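Local coordinates for tryptophan halogenase (Shewanella frigidimarina, PDB 2PYX), which probably acts as a flavin-dependent monooxygenase of the tryptophan halogenase family, binding FAD and a tryptophan-like substrate, at residues L110-L115 against F465-Y470; V198-N203 against K211-Q216; Q241-S246 against Y338-W343. All coordinates share one frame; numbering follows the deposited sequence.

The chain passes first through 110-115, on strand 108-112 of the large mixed sheet; its partner follows about 350 residues later. Meanwhile 198-203 turns straight back on 211-216, so interaction 2 closes a short hairpin of strands 198-203 and 209-214. The chain then lays down 241-246, crosses into the large sheet and returns at 338-343, where interaction 3 pairs strand 244-246 with strand 337-339. Only afterwards does 465-470 come against 110-115, so interaction 1 encloses the other two, which follow each other in series without crossing. Interactions 2 and 3 have centres 23 Å apart; interaction 1, joining the large sheet to helix 462-471, lies 47 Å from interaction 2, centre to centre.

Interaction 1. Residues L110-L115 against F465-Y470; sequences LHPFSL and FQYVLY
Pro112 lies on one face of the Tyr467 ring, while the carbonyl O of Ser114 meets that ring at its edge. Here the end of strand 108-112, part of the large mixed sheet of this halogenase fold, packs against helix 462-471, the two axes running almost antiparallel. The proline approaches by its ring carbons: CD of Pro112 stands 3.3 Å from the centroid of the Tyr467 ring and only 5° off its normal, a CH-pi contact, and CG of Pro112 reaches CZ of Tyr467 at 3.4 Å. The phenol end continues past the proline, and OH of Tyr467 donates to O of Ser114 at 2.8 Å, tilted 29° from the carbonyl plane. This bond anchors the phenol end, and the proline packed over the face would oppose turning of the ring.

The imidazole of His111 meets the same tyrosine obliquely, CD2 of His111 lying 3.8 Å from CD2 of Tyr467 with the ring planes 35° apart. Beyond the contact, ND1 of His111 is hydrogen-bonded to OE2 of Glu361, a predicted tryptophan-binding residue, and NE2 to OG of Ser464. The two bonds probably hold the imidazole in its rotation, and His111 could thus act as a second-shell residue that helps to orient Glu361. Val468, next on the helix, brings CG2 to 4.3 Å from ND1 of His111. The backbones are also bridged by one water, which donates to O of Leu110 at 2.8 Å and to O of Tyr467 at 2.7 Å.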
loop_
_atom_site.group_PDB
_atom_site.type_symbol
_atom_site.label_atom_id
_atom_site.label_comp_id
_atom_site.label_asym_id
_atom_site.label_seq_id
_atom_site.Cartn_x
_atom_site.Cartn_y
_atom_site.Cartn_z
ATOM N N LEU A 110 -1.695 -15.156 8.290
ATOM C CA LEU A 110 -0.970 -13.894 8.242
ATOM C C LEU A 110 -0.121 -13.755 6.995
ATOM O O LEU A 110 0.547 -14.702 6.591
ATOM C CB LEU A 110 -0.034 -13.739 9.462
ATOM C CG LEU A 110 0.642 -12.362 9.573
ATOM C CD1 LEU A 110 -0.317 -11.184 9.775
ATOM C CD2 LEU A 110 1.717 -12.408 10.669
ATOM N N HIS A 111 -0.175 -12.561 6.401
ATOM C CA HIS A 111 0.774 -12.127 5.403
ATOM C C HIS A 111 1.628 -11.086 6.097
ATOM O O HIS A 111 1.242 -9.929 6.190
ATOM C CB HIS A 111 0.086 -11.581 4.134
ATOM C CG HIS A 111 1.031 -10.961 3.148
ATOM N ND1 HIS A 111 0.607 -10.136 2.128
ATOM C CD2 HIS A 111 2.384 -10.989 3.065
ATOM C CE1 HIS A 111 1.653 -9.719 1.437
ATOM N NE2 HIS A 111 2.745 -10.209 1.993
ATOM N N PRO A 112 2.794 -11.520 6.632
ATOM C CA PRO A 112 3.631 -10.603 7.410
ATOM C C PRO A 112 4.490 -9.723 6.507
ATOM O O PRO A 112 4.739 -10.085 5.347
ATOM C CB PRO A 112 4.529 -11.531 8.198
ATOM C CG PRO A 112 4.596 -12.723 7.466
ATOM C CD PRO A 112 3.397 -12.854 6.546
ATOM N N PHE A 113 4.954 -8.585 7.023
ATOM C CA PHE A 113 5.946 -7.775 6.328
ATOM C C PHE A 113 7.384 -8.357 6.411
ATOM O O PHE A 113 8.215 -8.111 5.501
ATOM C CB PHE A 113 5.955 -6.321 6.813
ATOM C CG PHE A 113 4.793 -5.495 6.336
ATOM C CD1 PHE A 113 4.268 -5.689 5.062
ATOM C CD2 PHE A 113 4.301 -4.455 7.115
ATOM C CE1 PHE A 113 3.216 -4.914 4.626
ATOM C CE2 PHE A 113 3.261 -3.664 6.691
ATOM C CZ PHE A 113 2.739 -3.896 5.405
ATOM N N SER A 114 7.685 -9.135 7.452
ATOM C CA SER A 114 9.007 -9.733 7.586
ATOM C C SER A 114 9.228 -10.762 6.493
ATOM O O SER A 114 8.332 -11.575 6.201
ATOM C CB SER A 114 9.143 -10.472 8.903
ATOM O OG SER A 114 9.379 -9.630 9.997
ATOM N N LEU A 115 10.410 -10.783 5.888
ATOM C CA LEU A 115 10.755 -11.854 4.950
ATOM C C LEU A 115 11.080 -13.145 5.691
ATOM O O LEU A 115 11.510 -13.115 6.858
ATOM C CB LEU A 115 11.928 -11.463 4.053
ATOM C CG LEU A 115 11.699 -10.227 3.182
ATOM C CD1 LEU A 115 12.982 -9.876 2.472
ATOM C CD2 LEU A 115 10.604 -10.470 2.179
ATOM N N PHE A 465 3.863 -13.900 -2.306
ATOM C CA PHE A 465 3.094 -14.914 -2.986
ATOM C C PHE A 465 3.104 -16.202 -2.191
ATOM O O PHE A 465 2.078 -16.883 -2.075
ATOM C CB PHE A 465 3.598 -15.116 -4.407
ATOM C CG PHE A 465 3.284 -13.966 -5.312
ATOM C CD1 PHE A 465 4.088 -12.840 -5.321
ATOM C CD2 PHE A 465 2.143 -13.978 -6.102
ATOM C CE1 PHE A 465 3.776 -11.760 -6.143
ATOM C CE2 PHE A 465 1.822 -12.911 -6.911
ATOM C CZ PHE A 465 2.651 -11.797 -6.934
ATOM N N GLN A 466 4.240 -16.568 -1.616
ATOM C CA GLN A 466 4.299 -17.756 -0.767
ATOM C C GLN A 466 3.396 -17.625 0.450
ATOM O O GLN A 466 2.674 -18.553 0.811
ATOM C CB GLN A 466 5.742 -17.982 -0.297
ATOM C CG GLN A 466 6.718 -18.245 -1.450
ATOM C CD GLN A 466 8.174 -18.262 -1.015
ATOM O OE1 GLN A 466 8.518 -17.794 0.086
ATOM N NE2 GLN A 466 9.034 -18.847 -1.866
ATOM N N TYR A 467 3.429 -16.469 1.092
ATOM C CA TYR A 467 2.640 -16.292 2.315
ATOM C C TYR A 467 1.148 -16.441 2.031
ATOM O O TYR A 467 0.419 -17.020 2.827
ATOM C CB TYR A 467 2.876 -14.937 2.944
ATOM C CG TYR A 467 4.145 -14.800 3.704
ATOM C CD1 TYR A 467 4.451 -15.668 4.768
ATOM C CD2 TYR A 467 5.014 -13.759 3.445
ATOM C CE1 TYR A 467 5.642 -15.487 5.526
ATOM C CE2 TYR A 467 6.202 -13.573 4.235
ATOM C CZ TYR A 467 6.498 -14.455 5.249
ATOM O OH TYR A 467 7.653 -14.252 6.014
ATOM N N VAL A 468 0.677 -15.870 0.920
ATOM C CA VAL A 468 -0.734 -15.984 0.566
ATOM C C VAL A 468 -1.054 -17.395 0.089
ATOM O O VAL A 468 -2.017 -18.019 0.570
ATOM C CB VAL A 468 -1.161 -14.903 -0.455
ATOM C CG1 VAL A 468 -2.602 -15.164 -0.959
ATOM C CG2 VAL A 468 -1.088 -13.529 0.194
ATOM N N LEU A 469 -0.284 -17.921 -0.856
ATOM C CA LEU A 469 -0.571 -19.230 -1.424
ATOM C C LEU A 469 -0.672 -20.285 -0.325
ATOM O O LEU A 469 -1.614 -21.072 -0.284
ATOM C CB LEU A 469 0.514 -19.602 -2.437
ATOM C CG LEU A 469 0.265 -20.758 -3.385
ATOM C CD1 LEU A 469 -0.858 -20.469 -4.359
ATOM C CD2 LEU A 469 1.504 -21.087 -4.191
ATOM N N TYR A 470 0.337 -20.331 0.535
ATOM C CA TYR A 470 0.401 -21.357 1.571
ATOM C C TYR A 470 -0.356 -20.969 2.825
ATOM O O TYR A 470 -0.781 -21.849 3.588
ATOM C CB TYR A 470 1.837 -21.768 1.842
ATOM C CG TYR A 470 2.459 -22.337 0.578
ATOM C CD1 TYR A 470 1.890 -23.422 -0.111
ATOM C CD2 TYR A 470 3.548 -21.709 -0.018
ATOM C CE1 TYR A 470 2.386 -23.877 -1.305
ATOM C CE2 TYR A 470 4.069 -22.195 -1.229
ATOM C CZ TYR A 470 3.508 -23.256 -1.871
ATOM O OH TYR A 470 4.001 -23.707 -3.072
HETATM O O HOH W 1 1.179 -17.136 5.426
#

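Interaction 2. Residues V198-N203 against K211-Q216; sequences VSQIIN and KLITKQ
Ser199 and Gln200 both turn their backbone N-H groups to one acceptor, the carbonyl O of Ile213, in a classic beta bulge. N of Ser199 reaches O of Ile213 at 2.7 Å, nearly along the C=O axis, whereas N of Gln200 comes to the same oxygen at 3.1 Å within the plane of the carbonyl, at a lone pair. The extra residue shifts the register by one: Val198 pairs with Thr214, but Gln200 pairs with Ile213. Past the bulge the usual antiparallel pattern returns. N of Ile213 donates back to O of Gln200 at 2.9 Å, and N of Ile202 donates to O of Lys211; the last bond, N of Lys211 to O of Ile202, is weak.

The two strands form an antiparallel beta hairpin, which strand 219-221 extends to a three-stranded sheet. Val198, at its start, is a predicted FAD-binding residue. Gln200, Ile202, Lys211 and Ile213 share one face. There Gln200 and Ile213 run alongside each other in the same direction, and OE1 of Gln200 touches CD1 of Ile213 at 3.4 Å. Ile202 crosses Ile213 obliquely, with their CG1 atoms 3.8 Å apart. CG of Lys211 sits between its backbone N and carbonyl carbon (chi1 67°), 3.8 Å from CB of Ile202; the extended chain beyond carries NZ to a salt bridge with Glu219. On the other face CG2 of Ile201 packs 3.9 Å from CD2 of Leu212, whose side chain also touches Ile11 and Val13 of strand 9-13.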
loop_
_atom_site.group_PDB
_atom_site.type_symbol
_atom_site.label_atom_id
_atom_site.label_comp_id
_atom_site.label_asym_id
_atom_site.label_seq_id
_atom_site.Cartn_x
_atom_site.Cartn_y
_atom_site.Cartn_z
ATOM N N VAL A 198 -7.450 25.594 -11.200
ATOM C CA VAL A 198 -6.849 25.705 -12.528
ATOM C C VAL A 198 -7.985 25.900 -13.515
ATOM O O VAL A 198 -8.878 25.049 -13.639
ATOM C CB VAL A 198 -6.031 24.465 -12.886
ATOM C CG1 VAL A 198 -5.499 24.538 -14.300
ATOM C CG2 VAL A 198 -4.879 24.314 -11.873
ATOM N N SER A 199 -7.949 27.027 -14.212
ATOM C CA SER A 199 -9.005 27.362 -15.160
ATOM C C SER A 199 -8.708 26.875 -16.570
ATOM O O SER A 199 -9.625 26.497 -17.304
ATOM C CB SER A 199 -9.229 28.871 -15.179
ATOM O OG SER A 199 -9.722 29.319 -13.928
ATOM N N GLN A 200 -7.450 26.942 -16.982
ATOM C CA GLN A 200 -7.042 26.419 -18.287
ATOM C C GLN A 200 -5.735 25.692 -18.181
ATOM O O GLN A 200 -4.872 26.082 -17.393
ATOM C CB GLN A 200 -6.809 27.522 -19.307
ATOM C CG GLN A 200 -8.011 28.338 -19.653
ATOM C CD GLN A 200 -7.642 29.475 -20.552
ATOM O OE1 GLN A 200 -7.627 30.643 -20.121
ATOM N NE2 GLN A 200 -7.318 29.168 -21.790
ATOM N N ILE A 201 -5.576 24.676 -19.021
ATOM C CA ILE A 201 -4.323 23.982 -19.217
ATOM C C ILE A 201 -3.890 24.290 -20.646
ATOM O O ILE A 201 -4.610 23.965 -21.613
ATOM C CB ILE A 201 -4.503 22.442 -19.058
ATOM C CG1 ILE A 201 -5.252 22.145 -17.758
ATOM C CG2 ILE A 201 -3.164 21.711 -19.182
ATOM C CD1 ILE A 201 -5.758 20.718 -17.644
ATOM N N ILE A 202 -2.721 24.902 -20.786
ATOM C CA ILE A 202 -2.226 25.375 -22.081
ATOM C C ILE A 202 -1.086 24.508 -22.577
ATOM O O ILE A 202 -0.102 24.283 -21.845
ATOM C CB ILE A 202 -1.679 26.825 -21.963
ATOM C CG1 ILE A 202 -2.670 27.713 -21.229
ATOM C CG2 ILE A 202 -1.293 27.385 -23.323
ATOM C CD1 ILE A 202 -3.982 27.763 -21.845
ATOM N N ASN A 203 -1.183 24.055 -23.822
ATOM C CA ASN A 203 -0.135 23.279 -24.420
ATOM C C ASN A 203 0.773 24.126 -25.257
ATOM O O ASN A 203 0.372 25.186 -25.740
ATOM C CB ASN A 203 -0.738 22.186 -25.302
ATOM C CG ASN A 203 -1.407 21.072 -24.486
ATOM O OD1 ASN A 203 -1.279 20.999 -23.253
ATOM N ND2 ASN A 203 -2.132 20.198 -25.185
ATOM N N LYS A 211 1.775 25.630 -19.477
ATOM C CA LYS A 211 1.426 26.455 -18.359
ATOM C C LYS A 211 -0.007 26.242 -17.956
ATOM O O LYS A 211 -0.810 25.683 -18.714
ATOM C CB LYS A 211 1.716 27.943 -18.649
ATOM C CG LYS A 211 0.845 28.540 -19.716
ATOM C CD LYS A 211 1.324 29.936 -20.070
ATOM C CE LYS A 211 0.541 30.533 -21.232
ATOM N NZ LYS A 211 1.193 31.825 -21.666
ATOM N N LEU A 212 -0.302 26.628 -16.721
ATOM C CA LEU A 212 -1.640 26.583 -16.186
ATOM C C LEU A 212 -2.091 27.999 -15.932
ATOM O O LEU A 212 -1.320 28.806 -15.448
ATOM C CB LEU A 212 -1.697 25.803 -14.883
ATOM C CG LEU A 212 -1.111 24.406 -14.959
ATOM C CD1 LEU A 212 -1.216 23.780 -13.582
ATOM C CD2 LEU A 212 -1.848 23.554 -15.984
ATOM N N ILE A 213 -3.336 28.295 -16.300
ATOM C CA ILE A 213 -3.898 29.581 -15.979
ATOM C C ILE A 213 -4.813 29.338 -14.802
ATOM O O ILE A 213 -5.777 28.566 -14.895
ATOM C CB ILE A 213 -4.623 30.231 -17.172
ATOM C CG1 ILE A 213 -3.775 30.114 -18.433
ATOM C CG2 ILE A 213 -4.853 31.663 -16.826
ATOM C CD1 ILE A 213 -4.239 30.952 -19.587
ATOM N N THR A 214 -4.433 29.910 -13.665
ATOM C CA THR A 214 -5.177 29.757 -12.432
ATOM C C THR A 214 -6.305 30.767 -12.375
ATOM O O THR A 214 -6.329 31.731 -13.152
ATOM C CB THR A 214 -4.311 29.871 -11.141
ATOM O OG1 THR A 214 -3.800 31.204 -10.969
ATOM C CG2 THR A 214 -3.149 28.853 -11.190
ATOM N N LYS A 215 -7.251 30.513 -11.478
ATOM C CA LYS A 215 -8.412 31.391 -11.350
ATOM C C LYS A 215 -8.039 32.768 -10.765
ATOM O O LYS A 215 -8.573 33.797 -11.214
ATOM C CB LYS A 215 -9.482 30.713 -10.506
ATOM C CG LYS A 215 -10.786 31.476 -10.464
ATOM C CD LYS A 215 -11.926 30.602 -10.009
ATOM C CE LYS A 215 -13.240 31.356 -10.147
ATOM N NZ LYS A 215 -14.418 30.537 -9.718
ATOM N N GLN A 216 -7.116 32.805 -9.803
ATOM C CA GLN A 216 -6.694 34.063 -9.183
ATOM C C GLN A 216 -5.205 34.249 -8.858
ATOM O O GLN A 216 -4.843 35.182 -8.138
ATOM C CB GLN A 216 -7.510 34.294 -7.909
ATOM C CG GLN A 216 -7.242 33.355 -6.772
ATOM C CD GLN A 216 -8.169 33.616 -5.590
ATOM O OE1 GLN A 216 -7.814 33.352 -4.430
ATOM N NE2 GLN A 216 -9.367 34.130 -5.877
#

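Interaction 3. Residues Q241-S246 against Y338-W343; sequences QVPFLS and YRAKCW
Arg339 reaches across to Val242, Pro243 and Phe244 where strands 337-339 and 244-246 pair antiparallel, at one side of a small three-stranded sheet completed by strand 355-356. This is structural packing away from the predicted sites, joining the segment after helix 234-239 to the strand that leads toward 343-344, at the edge of the Rossmann-type sheet. CB of Arg339 lies 4.0 Å from CG1 of Val242. The chain bends at chi2 (-78°), which places CD 3.4 Å from the carbonyl O of Val242. NE then meets CD1 of Phe244 at the edge of the phenyl ring, and CB of Phe244 lies over one guanidinium face, 3.7 Å from the plane and nearer its margin than its middle. The ring and guanidinium planes stand 64° apart. At the tip NH1 of Arg339 donates to O of Val242 at 2.9 Å, close to the guanidinium plane. An alanine here would probably leave O of Val242 without this donor and open a gap beside Phe244.

Leu245 and Tyr338 lie on the face opposite Phe244 and Arg339. CD1 of Leu245 touches CE2 of Tyr338 at 3.9 Å and also packs against Ala340; beyond it, the Tyr338 ring stacks on Trp401 of helix 383-413. The backbone secures the pairing: N of Leu245 donates to O of Tyr338 at 2.7 Å, N of Ala340 to O of Pro243 at 2.8 Å, and N of Tyr338 to O of Leu245 at 3.2 Å.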
loop_
_atom_site.group_PDB
_atom_site.type_symbol
_atom_site.label_atom_id
_atom_site.label_comp_id
_atom_site.label_asym_id
_atom_site.label_seq_id
_atom_site.Cartn_x
_atom_site.Cartn_y
_atom_site.Cartn_z
ATOM N N GLN A 241 -5.784 12.419 -22.470
ATOM C CA GLN A 241 -6.571 11.322 -23.012
ATOM C C GLN A 241 -5.908 9.959 -22.886
ATOM O O GLN A 241 -6.092 9.091 -23.742
ATOM C CB GLN A 241 -6.977 11.652 -24.460
ATOM C CG GLN A 241 -7.992 12.767 -24.500
ATOM C CD GLN A 241 -9.378 12.324 -24.042
ATOM O OE1 GLN A 241 -9.985 11.445 -24.660
ATOM N NE2 GLN A 241 -9.883 12.927 -22.964
ATOM N N VAL A 242 -5.172 9.728 -21.787
ATOM C CA VAL A 242 -4.594 8.415 -21.566
ATOM C C VAL A 242 -5.714 7.474 -21.158
ATOM O O VAL A 242 -6.402 7.745 -20.203
ATOM C CB VAL A 242 -3.505 8.450 -20.483
ATOM C CG1 VAL A 242 -3.018 7.046 -20.171
ATOM C CG2 VAL A 242 -2.346 9.334 -20.940
ATOM N N PRO A 243 -5.875 6.363 -21.875
ATOM C CA PRO A 243 -6.990 5.444 -21.593
ATOM C C PRO A 243 -6.922 4.754 -20.245
ATOM O O PRO A 243 -5.832 4.500 -19.709
ATOM C CB PRO A 243 -6.880 4.373 -22.689
ATOM C CG PRO A 243 -5.927 4.840 -23.627
ATOM C CD PRO A 243 -5.076 5.911 -23.027
ATOM N N PHE A 244 -8.106 4.433 -19.739
ATOM C CA PHE A 244 -8.260 3.707 -18.468
ATOM C C PHE A 244 -8.520 2.244 -18.758
ATOM O O PHE A 244 -9.359 1.906 -19.613
ATOM C CB PHE A 244 -9.431 4.275 -17.692
ATOM C CG PHE A 244 -9.545 3.734 -16.295
ATOM C CD1 PHE A 244 -8.693 4.189 -15.297
ATOM C CD2 PHE A 244 -10.509 2.792 -15.954
ATOM C CE1 PHE A 244 -8.770 3.721 -14.005
ATOM C CE2 PHE A 244 -10.584 2.337 -14.656
ATOM C CZ PHE A 244 -9.708 2.804 -13.680
ATOM N N LEU A 245 -7.798 1.379 -18.045
ATOM C CA LEU A 245 -7.896 -0.077 -18.177
ATOM C C LEU A 245 -8.638 -0.685 -16.956
ATOM O O LEU A 245 -8.073 -0.950 -15.885
ATOM C CB LEU A 245 -6.514 -0.728 -18.337
ATOM C CG LEU A 245 -5.650 -0.140 -19.448
ATOM C CD1 LEU A 245 -4.378 -0.904 -19.504
ATOM C CD2 LEU A 245 -6.372 -0.117 -20.768
ATOM N N SER A 246 -9.941 -0.882 -17.128
ATOM C CA SER A 246 -10.750 -1.419 -16.064
ATOM C C SER A 246 -10.329 -2.820 -15.695
ATOM O O SER A 246 -10.126 -3.669 -16.588
ATOM C CB SER A 246 -12.214 -1.505 -16.507
ATOM O OG SER A 246 -13.010 -2.092 -15.484
ATOM N N TYR A 338 -6.541 0.975 -13.882
ATOM C CA TYR A 338 -5.390 1.837 -13.990
ATOM C C TYR A 338 -5.254 2.394 -15.384
ATOM O O TYR A 338 -5.684 1.810 -16.369
ATOM C CB TYR A 338 -4.121 1.128 -13.528
ATOM C CG TYR A 338 -3.764 -0.098 -14.314
ATOM C CD1 TYR A 338 -4.296 -1.340 -14.000
ATOM C CD2 TYR A 338 -2.831 -0.039 -15.339
ATOM C CE1 TYR A 338 -3.969 -2.473 -14.737
ATOM C CE2 TYR A 338 -2.501 -1.179 -16.067
ATOM C CZ TYR A 338 -3.068 -2.404 -15.752
ATOM O OH TYR A 338 -2.700 -3.557 -16.448
ATOM N N ARG A 339 -4.636 3.565 -15.432
ATOM C CA ARG A 339 -4.377 4.191 -16.708
ATOM C C ARG A 339 -3.321 3.412 -17.469
ATOM O O ARG A 339 -2.414 2.849 -16.872
ATOM C CB ARG A 339 -3.935 5.637 -16.500
ATOM C CG ARG A 339 -4.989 6.538 -15.894
ATOM C CD ARG A 339 -6.012 6.964 -16.923
ATOM N NE ARG A 339 -7.178 7.486 -16.244
ATOM C CZ ARG A 339 -8.288 7.891 -16.836
ATOM N NH1 ARG A 339 -8.399 7.868 -18.140
ATOM N NH2 ARG A 339 -9.293 8.331 -16.099
ATOM N N ALA A 340 -3.407 3.367 -18.794
ATOM C CA ALA A 340 -2.497 2.505 -19.546
ATOM C C ALA A 340 -0.999 2.867 -19.356
ATOM O O ALA A 340 -0.129 2.002 -19.485
ATOM C CB ALA A 340 -2.874 2.553 -21.016
ATOM N N LYS A 341 -0.738 4.159 -19.144
ATOM C CA LYS A 341 0.578 4.711 -18.857
ATOM C C LYS A 341 0.418 5.641 -17.655
ATOM O O LYS A 341 -0.661 6.215 -17.492
ATOM C CB LYS A 341 1.041 5.563 -20.064
ATOM C CG LYS A 341 1.379 4.809 -21.309
ATOM C CD LYS A 341 1.337 5.653 -22.558
ATOM C CE LYS A 341 2.582 6.358 -22.809
ATOM N NZ LYS A 341 2.554 6.914 -24.219
ATOM N N CYS A 342 1.453 5.838 -16.853
ATOM C CA CYS A 342 1.453 6.918 -15.842
ATOM C C CYS A 342 2.126 8.206 -16.334
ATOM O O CYS A 342 1.962 9.234 -15.685
ATOM C CB CYS A 342 2.124 6.529 -14.531
ATOM S SG CYS A 342 3.888 6.238 -14.592
ATOM N N TRP A 343 2.839 8.164 -17.449
ATOM C CA TRP A 343 3.639 9.296 -17.906
ATOM C C TRP A 343 3.401 9.497 -19.415
ATOM O O TRP A 343 3.683 8.615 -20.206
ATOM C CB TRP A 343 5.115 9.054 -17.620
ATOM C CG TRP A 343 6.040 10.217 -17.788
ATOM C CD1 TRP A 343 5.865 11.320 -18.572
ATOM C CD2 TRP A 343 7.320 10.352 -17.153
ATOM N NE1 TRP A 343 6.977 12.159 -18.449
ATOM C CE2 TRP A 343 7.880 11.586 -17.595
ATOM C CE3 TRP A 343 8.058 9.546 -16.265
ATOM C CZ2 TRP A 343 9.112 12.019 -17.169
ATOM C CZ3 TRP A 343 9.272 9.979 -15.833
ATOM C CH2 TRP A 343 9.799 11.214 -16.293
#